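PDB 6LH8: aerolysin-like protein from Bombina maxima, which belongs to the aerolysin-like family of pore-forming proteins and probably takes part in forming or regulating membrane pores that modulate endolysosomes. Local coordinates for residues S2-V7 and E127-D132; H50-P55 and S87-T92; T58-G63 and G131-T136; G63-L68 and P80-Y85. One frame throughout, in Å; residues are numbered along the deposited sequence.

From the N terminus, residues 2-7 start the first long strand and pair with 127-132, about 120 residues later, so contact 1 closes the widest loop and joins two neighbouring strands of the five-stranded sheet. Contact 2 lies within that loop, pairing 50-55 with 87-92 in the same sheet. Contact 4, the short hairpin of 63-68 and 80-85, is enclosed in turn by contact 2, and also by contacts 1 and 3. Contact 3 starts inside contact 2's loop, at 58-63, and ends beyond it at 131-136, so the two cross. Contacts 1 and 3 share Gly131 and Asp132, and contacts 3 and 4 share Gly63. Together they bind sheet, hairpin and connecting loop.

Contact 1: residues S2-V7 and E127-D132; sequences SASVTV and EISVGD
Val5 and Ile128 set their side chains beside each other, pointing the same way, on one face of the antiparallel pair made by strands 4-7 and 127-130. They occupy a non-hydrogen-bonded position, and Ile128 CD1 makes the contact, lying 3.6 Å from Val5 CG2 and slightly farther from Val5 CG1. Both valine methyls therefore touch one atom. In Ile128, CG1 stands anti to the carbonyl carbon (chi1 -64°), and chi2 of -49° then turns CD1 toward Val5. The other branch of the isoleucine, CG2, meets Ala3 CB at 3.6 Å, so its two arms reach different residues of segment 2-7.

The opposite face is polar. Ser4 and Ser129 form a hydrogen-bonded pair there, with Ser129 OG packed 3.3 Å from Ser4 CB. Ser4 OG is hydrogen-bonded to a water at 3.0 Å. That water also donates to Ser129 O, which in addition accepts from Ser4 N at 2.8 Å; two donors thus grip this carbonyl. Thr6 and Glu127 follow on the serine side, tied by reciprocal backbone bonds, of which Glu127 N to Thr6 O measures 2.9 Å.

The chemistry is therefore two-sided: hydroxyls and a carboxylate line a largely exposed face, while Val5 and Ile128 turn their methyls to Ile66 of strand 65-68, which makes this strand pair amphipathic.

Contact 2: residues H50-P55 and S87-T92; sequences HNITLP and SLESYT
Asn51 and Ser90 face each other as a non-hydrogen-bonded pair in the long five-stranded sheet of this aerolysin-like fold, where strand 41-53 runs antiparallel to strand 90-100 at one edge of the sheet. The short strand axes approach to 4.7 Å and diverge from exact antiparallel by only a few degrees.

Asn51 can be followed outward. Its CB lies 3.9 Å from Glu89 O, the carbonyl that also accepts the backbone N of Ile52. CG stands anti to its own carbonyl carbon (chi1 -46°) and comes within 3.9 Å of Ser90 OG. On one side OD1 takes the hydroxyl proton of Ser90, at 2.9 Å from Ser90 OG, with the donor lying 42° out of the carbonyl plane. On the other side ND2 gives its hydrogens to Gln142 OE1 and Ile140 O, so the amide is held by residues of both flanking strands, and its rotation is fixed.

One residue earlier, His50 and Tyr91 form a hydrogen-bonded pair. His50 N reaches Tyr91 O at 2.7 Å with an almost linear N-H...O angle of 178°, and Tyr91 N returns the bond to His50 O at 2.8 Å. The imidazole is engaged farther out, ND1 by Tyr139 OH and NE2 by Glu93 OE1. His50 CD2 approaches the Tyr91 ring at its edge, near the ring plane, 4.2 Å from Tyr91 CD2.

Contact 3: residues T58-G63 and G131-T136; sequences TEVPIG and GDIKET
Glu135 OE2 is gripped by two hydrogen-bond donors: Thr58 OG1 at 2.8 Å, and a water that also lies 2.8 Å from Glu135 OE2. The threonine proton goes to the anti lone pair of OE2, the one away from the other carboxylate oxygen. The same water accepts from Glu59 N, so it links the loop backbone to the carboxylate.

Thr58 OG1 both donates to the glutamate and accepts from Val60 N at 3.0 Å, with an N-H...O angle of 167°; this is an ST turn, and it holds OG1 in place. In Glu135, CG is anti to the backbone N (chi1 -176°), and the bend at chi2 (63°) places CD on the Thr58 side, 3.6 Å from Thr58 OG1. The remaining oxygen, Glu135 OE1, accepts from Thr136 N, so both ends of the carboxylate are held.

Carbon contacts run alongside. Val60 CG2 meets Glu135 CB at 3.6 Å. Ile133 uses both of its branches: CG2 touches Glu59 CB at 3.8 Å, and the CD1 methyl sits against a backbone oxygen, 3.6 Å from Glu59 O. The tip of Ile133 also reaches the ring of Pro61, whose CD is 4.1 Å from Ile133 CD1.

The contact thus lays the loop between strands 41-53 and 65-68 against the start of strand 133-154. Val130 of the adjacent strand 110-130 meets Pro61, while Leu54 and Tyr85 pack on Val60.

Contact 4: residues G63-L68 and P80-Y85; sequences GTEIQL and PITFTY
Backbone hydrogen bonds dominate the pairing of Ile66 with Phe83 and of Leu68 with Ile81, where strands 65-68 and 81-84 run antiparallel with their axes 4.5 Å apart. Ile66 N reaches Phe83 O at 2.8 Å, and Phe83 N answers to Ile66 O at 2.9 Å. Beyond the strand ends, Gly63 N bonds Tyr85 O at 2.8 Å and Tyr85 N bonds Thr64 O, so Gly63 and Thr64 both face Tyr85 and the register shifts by one residue, a bulge with Gly63 at positive phi (98°), consistent with the G1 type.

Apolar contacts lie on the face of Ile66, Leu68, Ile81 and Phe83. The Phe83 ring has Ile81 CG2 above one face, offset toward the rim, while Leu68 CG meets its edge in plane, 4.0 Å from Phe83 CE2. Chi1 of 61° brings Leu68 CG to that edge. This face is buried against Ile52 and His50 of strand 41-53 and against Val5 and Val7 of strand 4-28.

Polar and mixed contacts occupy the other face. Gln67 and Thr82 run side by side, Gln67 CG lying 3.3 Å from Thr82 OG1. A water joins Glu65 OE2 to Thr84 OG1, donating to the carboxylate at 2.9 Å.

An amphipathic two-stranded hairpin, inserted in the chain between strands 41-53 and 90-100 and packed on the main sheet through Ile52, Val5 and Val7, is consistent with the pre-stem insertion of aerolysin-family pore formers.

Contact 1: residues S2-V7 and E127-D132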
loop_
_atom_site.group_PDB
_atom_site.type_symbol
_atom_site.label_atom_id
_atom_site.label_comp_id
_atom_site.label_asym_id
_atom_site.label_seq_id
_atom_site.Cartn_x
_atom_site.Cartn_y
_atom_site.Cartn_z
ATOM N N SER A 2 26.562 8.343 1.568
ATOM C CA SER A 2 25.624 7.309 1.997
ATOM C C SER A 2 25.351 7.501 3.484
ATOM O O SER A 2 26.275 7.433 4.301
ATOM C CB SER A 2 26.179 5.910 1.723
ATOM O OG SER A 2 25.158 4.926 1.813
ATOM N N ALA A 3 24.092 7.741 3.831
ATOM C CA ALA A 3 23.781 8.055 5.212
ATOM C C ALA A 3 23.650 6.794 6.057
ATOM O O ALA A 3 23.324 5.710 5.558
ATOM C CB ALA A 3 22.489 8.861 5.291
ATOM N N SER A 4 23.918 6.942 7.356
ATOM C CA SER A 4 23.455 5.956 8.327
ATOM C C SER A 4 21.986 6.226 8.605
ATOM O O SER A 4 21.588 7.379 8.766
ATOM C CB SER A 4 24.247 6.048 9.633
ATOM O OG SER A 4 25.607 5.741 9.448
ATOM N N VAL A 5 21.174 5.171 8.659
ATOM C CA VAL A 5 19.721 5.330 8.715
ATOM C C VAL A 5 19.151 4.461 9.829
ATOM O O VAL A 5 19.491 3.278 9.929
ATOM C CB VAL A 5 19.058 4.962 7.374
ATOM C CG1 VAL A 5 17.548 5.129 7.476
ATOM C CG2 VAL A 5 19.614 5.800 6.245
ATOM N N THR A 6 18.278 5.039 10.659
ATOM C CA THR A 6 17.521 4.273 11.651
ATOM C C THR A 6 16.097 4.806 11.692
ATOM O O THR A 6 15.895 5.979 12.008
ATOM C CB THR A 6 18.149 4.384 13.042
ATOM O OG1 THR A 6 19.463 3.809 13.030
ATOM C CG2 THR A 6 17.281 3.668 14.079
ATOM N N VAL A 7 15.114 3.964 11.375
ATOM C CA VAL A 7 13.715 4.386 11.431
ATOM C C VAL A 7 13.206 4.160 12.848
ATOM O O VAL A 7 13.435 3.092 13.429
ATOM C CB VAL A 7 12.854 3.624 10.409
ATOM C CG1 VAL A 7 11.406 4.116 10.478
ATOM C CG2 VAL A 7 13.397 3.809 9.009
ATOM N N GLU A 127 16.066 8.807 11.594
ATOM C CA GLU A 127 17.291 9.472 12.000
ATOM C C GLU A 127 18.367 9.201 10.952
ATOM O O GLU A 127 18.634 8.047 10.603
ATOM C CB GLU A 127 17.704 9.028 13.410
ATOM C CG GLU A 127 16.759 9.606 14.468
ATOM C CD GLU A 127 17.172 9.315 15.899
ATOM O OE1 GLU A 127 17.957 8.371 16.115
ATOM O OE2 GLU A 127 16.699 10.034 16.807
ATOM N N ILE A 128 18.921 10.280 10.395
ATOM C CA ILE A 128 19.894 10.239 9.312
ATOM C C ILE A 128 21.181 10.843 9.838
ATOM O O ILE A 128 21.151 11.881 10.499
ATOM C CB ILE A 128 19.400 11.042 8.089
ATOM C CG1 ILE A 128 18.132 10.416 7.497
ATOM C CG2 ILE A 128 20.513 11.228 7.056
ATOM C CD1 ILE A 128 18.237 8.955 7.285
ATOM N N SER A 129 22.311 10.222 9.534
ATOM C CA SER A 129 23.584 10.885 9.760
ATOM C C SER A 129 24.461 10.687 8.533
ATOM O O SER A 129 24.541 9.580 7.994
ATOM C CB SER A 129 24.276 10.360 11.018
ATOM O OG SER A 129 24.834 9.090 10.789
ATOM N N VAL A 130 25.069 11.770 8.071
ATOM C CA VAL A 130 26.025 11.740 6.972
ATOM C C VAL A 130 27.217 12.569 7.436
ATOM O O VAL A 130 27.110 13.791 7.593
ATOM C CB VAL A 130 25.435 12.265 5.649
ATOM C CG1 VAL A 130 24.679 13.567 5.849
ATOM C CG2 VAL A 130 26.526 12.438 4.605
ATOM N N GLY A 131 28.335 11.903 7.701
ATOM C CA GLY A 131 29.446 12.620 8.317
ATOM C C GLY A 131 29.007 13.151 9.664
ATOM O O GLY A 131 28.446 12.423 10.485
ATOM N N ASP A 132 29.235 14.435 9.911
ATOM C CA ASP A 132 28.808 15.025 11.166
ATOM C C ASP A 132 27.434 15.673 11.072
ATOM O O ASP A 132 26.987 16.294 12.039
ATOM C CB ASP A 132 29.837 16.047 11.640
ATOM C CG ASP A 132 30.081 17.133 10.621
ATOM O OD1 ASP A 132 29.764 16.925 9.429
ATOM O OD2 ASP A 132 30.611 18.187 11.017
HETATM O O HOH W 1 27.165 8.182 8.723
#

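Contact 2: residues H50-P55 and S87-T92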
loop_
_atom_site.group_PDB
_atom_site.type_symbol
_atom_site.label_atom_id
_atom_site.label_comp_id
_atom_site.label_asym_id
_atom_site.label_seq_id
_atom_site.Cartn_x
_atom_site.Cartn_y
_atom_site.Cartn_z
ATOM N N HIS A 50 6.183 4.328 -0.897
ATOM C CA HIS A 50 7.127 4.710 0.149
ATOM C C HIS A 50 7.721 6.074 -0.165
ATOM O O HIS A 50 8.241 6.284 -1.261
ATOM C CB HIS A 50 8.244 3.676 0.262
ATOM C CG HIS A 50 7.750 2.275 0.459
ATOM N ND1 HIS A 50 7.392 1.775 1.690
ATOM C CD2 HIS A 50 7.555 1.273 -0.432
ATOM C CE1 HIS A 50 6.998 0.519 1.551
ATOM N NE2 HIS A 50 7.098 0.189 0.275
ATOM N N ASN A 51 7.695 6.981 0.810
ATOM C CA ASN A 51 8.183 8.336 0.602
ATOM C C ASN A 51 9.123 8.738 1.723
ATOM O O ASN A 51 8.973 8.298 2.862
ATOM C CB ASN A 51 7.025 9.329 0.543
ATOM C CG ASN A 51 5.906 8.841 -0.338
ATOM O OD1 ASN A 51 5.865 9.184 -1.511
ATOM N ND2 ASN A 51 5.002 8.000 0.218
ATOM N N ILE A 52 10.087 9.599 1.398
ATOM C CA ILE A 52 10.946 10.214 2.401
ATOM C C ILE A 52 10.842 11.723 2.231
ATOM O O ILE A 52 10.791 12.224 1.106
ATOM C CB ILE A 52 12.409 9.714 2.319
ATOM C CG1 ILE A 52 13.154 10.021 3.616
ATOM C CG2 ILE A 52 13.164 10.262 1.106
ATOM C CD1 ILE A 52 12.771 9.077 4.764
ATOM N N THR A 53 10.687 12.430 3.348
ATOM C CA THR A 53 10.521 13.881 3.348
ATOM C C THR A 53 11.540 14.472 4.310
ATOM O O THR A 53 11.832 13.872 5.343
ATOM C CB THR A 53 9.097 14.310 3.756
ATOM O OG1 THR A 53 8.770 13.812 5.060
ATOM C CG2 THR A 53 8.057 13.786 2.761
ATOM N N LEU A 54 12.112 15.624 3.949
ATOM C CA LEU A 54 13.097 16.265 4.808
ATOM C C LEU A 54 12.665 17.680 5.138
ATOM O O LEU A 54 11.905 18.287 4.372
ATOM C CB LEU A 54 14.481 16.311 4.144
ATOM C CG LEU A 54 15.350 15.068 4.303
ATOM C CD1 LEU A 54 14.864 13.967 3.349
ATOM C CD2 LEU A 54 16.851 15.359 4.096
ATOM N N PRO A 55 13.099 18.242 6.261
ATOM C CA PRO A 55 12.836 19.650 6.546
ATOM C C PRO A 55 13.313 20.528 5.387
ATOM O O PRO A 55 14.299 20.220 4.711
ATOM C CB PRO A 55 13.625 19.922 7.825
ATOM C CG PRO A 55 13.661 18.586 8.519
ATOM C CD PRO A 55 13.847 17.595 7.375
ATOM N N SER A 87 16.326 13.997 -5.650
ATOM C CA SER A 87 15.995 13.464 -6.974
ATOM C C SER A 87 15.158 12.184 -6.983
ATOM O O SER A 87 14.449 11.941 -7.963
ATOM C CB SER A 87 17.268 13.230 -7.799
ATOM O OG SER A 87 18.150 12.311 -7.190
ATOM N N LEU A 88 15.220 11.344 -5.944
ATOM C CA LEU A 88 14.333 10.178 -5.881
ATOM C C LEU A 88 13.852 10.057 -4.440
ATOM O O LEU A 88 14.582 9.544 -3.590
ATOM C CB LEU A 88 15.029 8.901 -6.339
ATOM C CG LEU A 88 14.187 7.667 -6.720
ATOM C CD1 LEU A 88 13.564 6.965 -5.521
ATOM C CD2 LEU A 88 13.114 8.014 -7.740
ATOM N N GLU A 89 12.626 10.514 -4.178
ATOM C CA GLU A 89 12.095 10.562 -2.818
ATOM C C GLU A 89 10.810 9.767 -2.658
ATOM O O GLU A 89 10.202 9.804 -1.582
ATOM C CB GLU A 89 11.873 12.019 -2.395
ATOM C CG GLU A 89 13.180 12.758 -2.236
ATOM C CD GLU A 89 13.054 14.261 -2.249
ATOM O OE1 GLU A 89 11.913 14.781 -2.338
ATOM O OE2 GLU A 89 14.114 14.921 -2.185
ATOM N N SER A 90 10.391 9.045 -3.689
ATOM C CA SER A 90 9.189 8.228 -3.636
ATOM C C SER A 90 9.423 6.965 -4.443
ATOM O O SER A 90 9.999 7.024 -5.531
ATOM C CB SER A 90 7.979 8.990 -4.187
ATOM O OG SER A 90 6.799 8.199 -4.117
ATOM N N TYR A 91 8.973 5.829 -3.911
ATOM C CA TYR A 91 9.079 4.547 -4.590
ATOM C C TYR A 91 7.765 3.791 -4.423
ATOM O O TYR A 91 7.209 3.755 -3.324
ATOM C CB TYR A 91 10.263 3.754 -4.021
ATOM C CG TYR A 91 10.422 2.373 -4.595
ATOM C CD1 TYR A 91 11.111 2.175 -5.780
ATOM C CD2 TYR A 91 9.870 1.272 -3.965
ATOM C CE1 TYR A 91 11.253 0.922 -6.317
ATOM C CE2 TYR A 91 10.003 0.012 -4.494
ATOM C CZ TYR A 91 10.704 -0.162 -5.669
ATOM O OH TYR A 91 10.847 -1.425 -6.203
ATOM N N THR A 92 7.269 3.184 -5.508
ATOM C CA THR A 92 5.986 2.487 -5.496
ATOM C C THR A 92 6.205 1.011 -5.798
ATOM O O THR A 92 6.803 0.664 -6.821
ATOM C CB THR A 92 5.022 3.093 -6.517
ATOM O OG1 THR A 92 4.805 4.475 -6.213
ATOM C CG2 THR A 92 3.691 2.366 -6.510
HETATM O O HOH W 2 10.085 14.365 -0.274
#

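Contact 3: residues T58-G63 and G131-T136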
loop_
_atom_site.group_PDB
_atom_site.type_symbol
_atom_site.label_atom_id
_atom_site.label_comp_id
_atom_site.label_asym_id
_atom_site.label_seq_id
_atom_site.Cartn_x
_atom_site.Cartn_y
_atom_site.Cartn_z
ATOM N N THR A 58 17.113 21.729 5.454
ATOM C CA THR A 58 18.020 20.696 5.941
ATOM C C THR A 58 19.452 20.935 5.473
ATOM O O THR A 58 19.700 21.534 4.418
ATOM C CB THR A 58 17.549 19.314 5.487
ATOM O OG1 THR A 58 18.441 18.316 5.995
ATOM C CG2 THR A 58 17.527 19.219 3.965
ATOM N N GLU A 59 20.401 20.452 6.281
ATOM C CA GLU A 59 21.819 20.434 5.946
ATOM C C GLU A 59 22.223 19.187 5.172
ATOM O O GLU A 59 23.354 19.118 4.684
ATOM C CB GLU A 59 22.669 20.518 7.219
ATOM C CG GLU A 59 22.543 21.807 7.994
ATOM C CD GLU A 59 23.362 22.904 7.383
ATOM O OE1 GLU A 59 22.870 24.051 7.328
ATOM O OE2 GLU A 59 24.498 22.612 6.957
ATOM N N VAL A 60 21.340 18.196 5.080
ATOM C CA VAL A 60 21.678 16.973 4.347
ATOM C C VAL A 60 22.026 17.341 2.905
ATOM O O VAL A 60 21.250 18.046 2.242
ATOM C CB VAL A 60 20.503 15.981 4.407
ATOM C CG1 VAL A 60 20.715 14.823 3.443
ATOM C CG2 VAL A 60 20.323 15.480 5.838
ATOM N N PRO A 61 23.199 16.943 2.400
ATOM C CA PRO A 61 23.586 17.342 1.040
ATOM C C PRO A 61 22.684 16.725 -0.011
ATOM O O PRO A 61 22.287 15.563 0.085
ATOM C CB PRO A 61 25.021 16.813 0.915
ATOM C CG PRO A 61 25.488 16.607 2.322
ATOM C CD PRO A 61 24.270 16.217 3.096
ATOM N N ILE A 62 22.359 17.520 -1.032
ATOM C CA ILE A 62 21.658 16.967 -2.182
ATOM C C ILE A 62 22.500 15.858 -2.806
ATOM O O ILE A 62 23.724 15.984 -2.957
ATOM C CB ILE A 62 21.326 18.089 -3.182
ATOM C CG1 ILE A 62 20.220 18.968 -2.595
ATOM C CG2 ILE A 62 20.886 17.498 -4.514
ATOM C CD1 ILE A 62 19.711 20.029 -3.535
ATOM N N GLY A 63 21.847 14.747 -3.144
ATOM C CA GLY A 63 22.508 13.560 -3.643
ATOM C C GLY A 63 22.769 12.490 -2.600
ATOM O O GLY A 63 23.162 11.375 -2.969
ATOM N N GLY A 131 28.335 11.903 7.701
ATOM C CA GLY A 131 29.446 12.620 8.317
ATOM C C GLY A 131 29.007 13.151 9.664
ATOM O O GLY A 131 28.446 12.423 10.485
ATOM N N ASP A 132 29.235 14.435 9.911
ATOM C CA ASP A 132 28.808 15.025 11.166
ATOM C C ASP A 132 27.434 15.673 11.072
ATOM O O ASP A 132 26.987 16.294 12.039
ATOM C CB ASP A 132 29.837 16.047 11.640
ATOM C CG ASP A 132 30.081 17.133 10.621
ATOM O OD1 ASP A 132 29.764 16.925 9.429
ATOM O OD2 ASP A 132 30.611 18.187 11.017
ATOM N N ILE A 133 26.756 15.543 9.938
ATOM C CA ILE A 133 25.432 16.126 9.765
ATOM C C ILE A 133 24.395 15.142 10.286
ATOM O O ILE A 133 24.420 13.957 9.934
ATOM C CB ILE A 133 25.183 16.476 8.288
ATOM C CG1 ILE A 133 26.153 17.577 7.848
ATOM C CG2 ILE A 133 23.750 16.934 8.071
ATOM C CD1 ILE A 133 26.230 17.767 6.339
ATOM N N LYS A 134 23.491 15.625 11.142
ATOM C CA LYS A 134 22.401 14.816 11.672
ATOM C C LYS A 134 21.076 15.458 11.289
ATOM O O LYS A 134 20.943 16.689 11.286
ATOM C CB LYS A 134 22.480 14.662 13.205
ATOM C CG LYS A 134 23.778 14.056 13.710
ATOM C CD LYS A 134 23.636 13.565 15.144
ATOM C CE LYS A 134 24.045 14.633 16.137
ATOM N NZ LYS A 134 25.107 14.123 17.060
ATOM N N GLU A 135 20.113 14.622 10.923
ATOM C CA GLU A 135 18.788 15.096 10.557
ATOM C C GLU A 135 17.769 14.053 10.985
ATOM O O GLU A 135 18.076 12.867 11.060
ATOM C CB GLU A 135 18.678 15.347 9.043
ATOM C CG GLU A 135 17.334 15.938 8.618
ATOM C CD GLU A 135 17.116 17.296 9.227
ATOM O OE1 GLU A 135 16.598 17.370 10.363
ATOM O OE2 GLU A 135 17.501 18.304 8.591
ATOM N N THR A 136 16.550 14.493 11.268
ATOM C CA THR A 136 15.446 13.558 11.446
ATOM C C THR A 136 14.477 13.809 10.298
ATOM O O THR A 136 13.774 14.824 10.281
ATOM C CB THR A 136 14.784 13.727 12.806
ATOM O OG1 THR A 136 15.771 13.561 13.834
ATOM C CG2 THR A 136 13.683 12.693 12.982
HETATM O O HOH W 3 19.814 19.839 9.116
#

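Contact 4: residues G63-L68 and P80-Y85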
loop_
_atom_site.group_PDB
_atom_site.type_symbol
_atom_site.label_atom_id
_atom_site.label_comp_id
_atom_site.label_asym_id
_atom_site.label_seq_id
_atom_site.Cartn_x
_atom_site.Cartn_y
_atom_site.Cartn_z
ATOM N N GLY A 63 21.847 14.747 -3.144
ATOM C CA GLY A 63 22.508 13.560 -3.643
ATOM C C GLY A 63 22.769 12.490 -2.600
ATOM O O GLY A 63 23.162 11.375 -2.969
ATOM N N THR A 64 22.581 12.801 -1.315
ATOM C CA THR A 64 22.767 11.811 -0.257
ATOM C C THR A 64 21.828 10.633 -0.462
ATOM O O THR A 64 20.629 10.813 -0.702
ATOM C CB THR A 64 22.512 12.445 1.114
ATOM O OG1 THR A 64 23.443 13.503 1.339
ATOM C CG2 THR A 64 22.662 11.415 2.226
ATOM N N GLU A 65 22.367 9.420 -0.360
ATOM C CA GLU A 65 21.555 8.222 -0.513
ATOM C C GLU A 65 21.060 7.766 0.851
ATOM O O GLU A 65 21.808 7.780 1.834
ATOM C CB GLU A 65 22.344 7.108 -1.204
ATOM C CG GLU A 65 22.564 7.371 -2.697
ATOM C CD GLU A 65 22.983 6.132 -3.472
ATOM O OE1 GLU A 65 23.279 5.100 -2.836
ATOM O OE2 GLU A 65 23.017 6.190 -4.720
ATOM N N ILE A 66 19.790 7.374 0.906
ATOM C CA ILE A 66 19.113 7.025 2.151
ATOM C C ILE A 66 18.438 5.683 1.920
ATOM O O ILE A 66 17.403 5.607 1.243
ATOM C CB ILE A 66 18.090 8.086 2.577
ATOM C CG1 ILE A 66 18.770 9.445 2.764
ATOM C CG2 ILE A 66 17.349 7.648 3.834
ATOM C CD1 ILE A 66 17.817 10.632 2.626
ATOM N N GLN A 67 19.024 4.623 2.471
ATOM C CA GLN A 67 18.496 3.269 2.357
ATOM C C GLN A 67 17.692 2.917 3.599
ATOM O O GLN A 67 18.201 3.026 4.718
ATOM C CB GLN A 67 19.623 2.247 2.185
ATOM C CG GLN A 67 20.236 2.222 0.817
ATOM C CD GLN A 67 21.070 0.975 0.581
ATOM O OE1 GLN A 67 21.638 0.792 -0.494
ATOM N NE2 GLN A 67 21.145 0.113 1.587
ATOM N N LEU A 68 16.459 2.453 3.409
ATOM C CA LEU A 68 15.706 1.954 4.548
ATOM C C LEU A 68 14.888 0.743 4.141
ATOM O O LEU A 68 14.646 0.489 2.958
ATOM C CB LEU A 68 14.811 3.026 5.187
ATOM C CG LEU A 68 13.677 3.742 4.461
ATOM C CD1 LEU A 68 12.414 2.888 4.396
ATOM C CD2 LEU A 68 13.381 5.039 5.213
ATOM N N PRO A 80 16.275 -3.397 0.665
ATOM C CA PRO A 80 15.999 -2.013 1.057
ATOM C C PRO A 80 15.616 -1.146 -0.131
ATOM O O PRO A 80 15.997 -1.403 -1.278
ATOM C CB PRO A 80 17.324 -1.546 1.673
ATOM C CG PRO A 80 18.038 -2.820 2.050
ATOM C CD PRO A 80 17.650 -3.802 1.003
ATOM N N ILE A 81 14.851 -0.106 0.166
ATOM C CA ILE A 81 14.565 0.971 -0.777
ATOM C C ILE A 81 15.679 1.998 -0.662
ATOM O O ILE A 81 16.050 2.383 0.451
ATOM C CB ILE A 81 13.205 1.624 -0.467
ATOM C CG1 ILE A 81 12.107 0.573 -0.259
ATOM C CG2 ILE A 81 12.840 2.663 -1.545
ATOM C CD1 ILE A 81 12.006 -0.446 -1.351
ATOM N N THR A 82 16.194 2.471 -1.797
ATOM C CA THR A 82 17.205 3.522 -1.814
ATOM C C THR A 82 16.575 4.807 -2.336
ATOM O O THR A 82 16.224 4.901 -3.515
ATOM C CB THR A 82 18.404 3.128 -2.670
ATOM O OG1 THR A 82 18.949 1.902 -2.175
ATOM C CG2 THR A 82 19.482 4.213 -2.612
ATOM N N PHE A 83 16.418 5.787 -1.457
ATOM C CA PHE A 83 16.074 7.139 -1.870
ATOM C C PHE A 83 17.352 7.933 -2.112
ATOM O O PHE A 83 18.411 7.631 -1.568
ATOM C CB PHE A 83 15.227 7.843 -0.807
ATOM C CG PHE A 83 13.967 7.099 -0.421
ATOM C CD1 PHE A 83 12.849 7.143 -1.230
ATOM C CD2 PHE A 83 13.892 6.403 0.777
ATOM C CE1 PHE A 83 11.677 6.476 -0.867
ATOM C CE2 PHE A 83 12.725 5.723 1.154
ATOM C CZ PHE A 83 11.613 5.763 0.326
ATOM N N THR A 84 17.247 8.964 -2.941
ATOM C CA THR A 84 18.336 9.918 -3.132
ATOM C C THR A 84 17.760 11.299 -2.866
ATOM O O THR A 84 16.848 11.734 -3.574
ATOM C CB THR A 84 18.933 9.823 -4.541
ATOM O OG1 THR A 84 19.530 8.538 -4.708
ATOM C CG2 THR A 84 20.010 10.890 -4.754
ATOM N N TYR A 85 18.240 11.965 -1.815
ATOM C CA TYR A 85 17.704 13.274 -1.481
ATOM C C TYR A 85 17.920 14.251 -2.637
ATOM O O TYR A 85 19.028 14.378 -3.168
ATOM C CB TYR A 85 18.341 13.807 -0.194
ATOM C CG TYR A 85 17.935 15.243 0.101
ATOM C CD1 TYR A 85 16.585 15.611 0.106
ATOM C CD2 TYR A 85 18.886 16.234 0.338
ATOM C CE1 TYR A 85 16.205 16.913 0.339
ATOM C CE2 TYR A 85 18.506 17.544 0.579
ATOM C CZ TYR A 85 17.154 17.875 0.575
ATOM O OH TYR A 85 16.735 19.167 0.800
HETATM O O HOH W 4 21.869 8.486 -6.162
#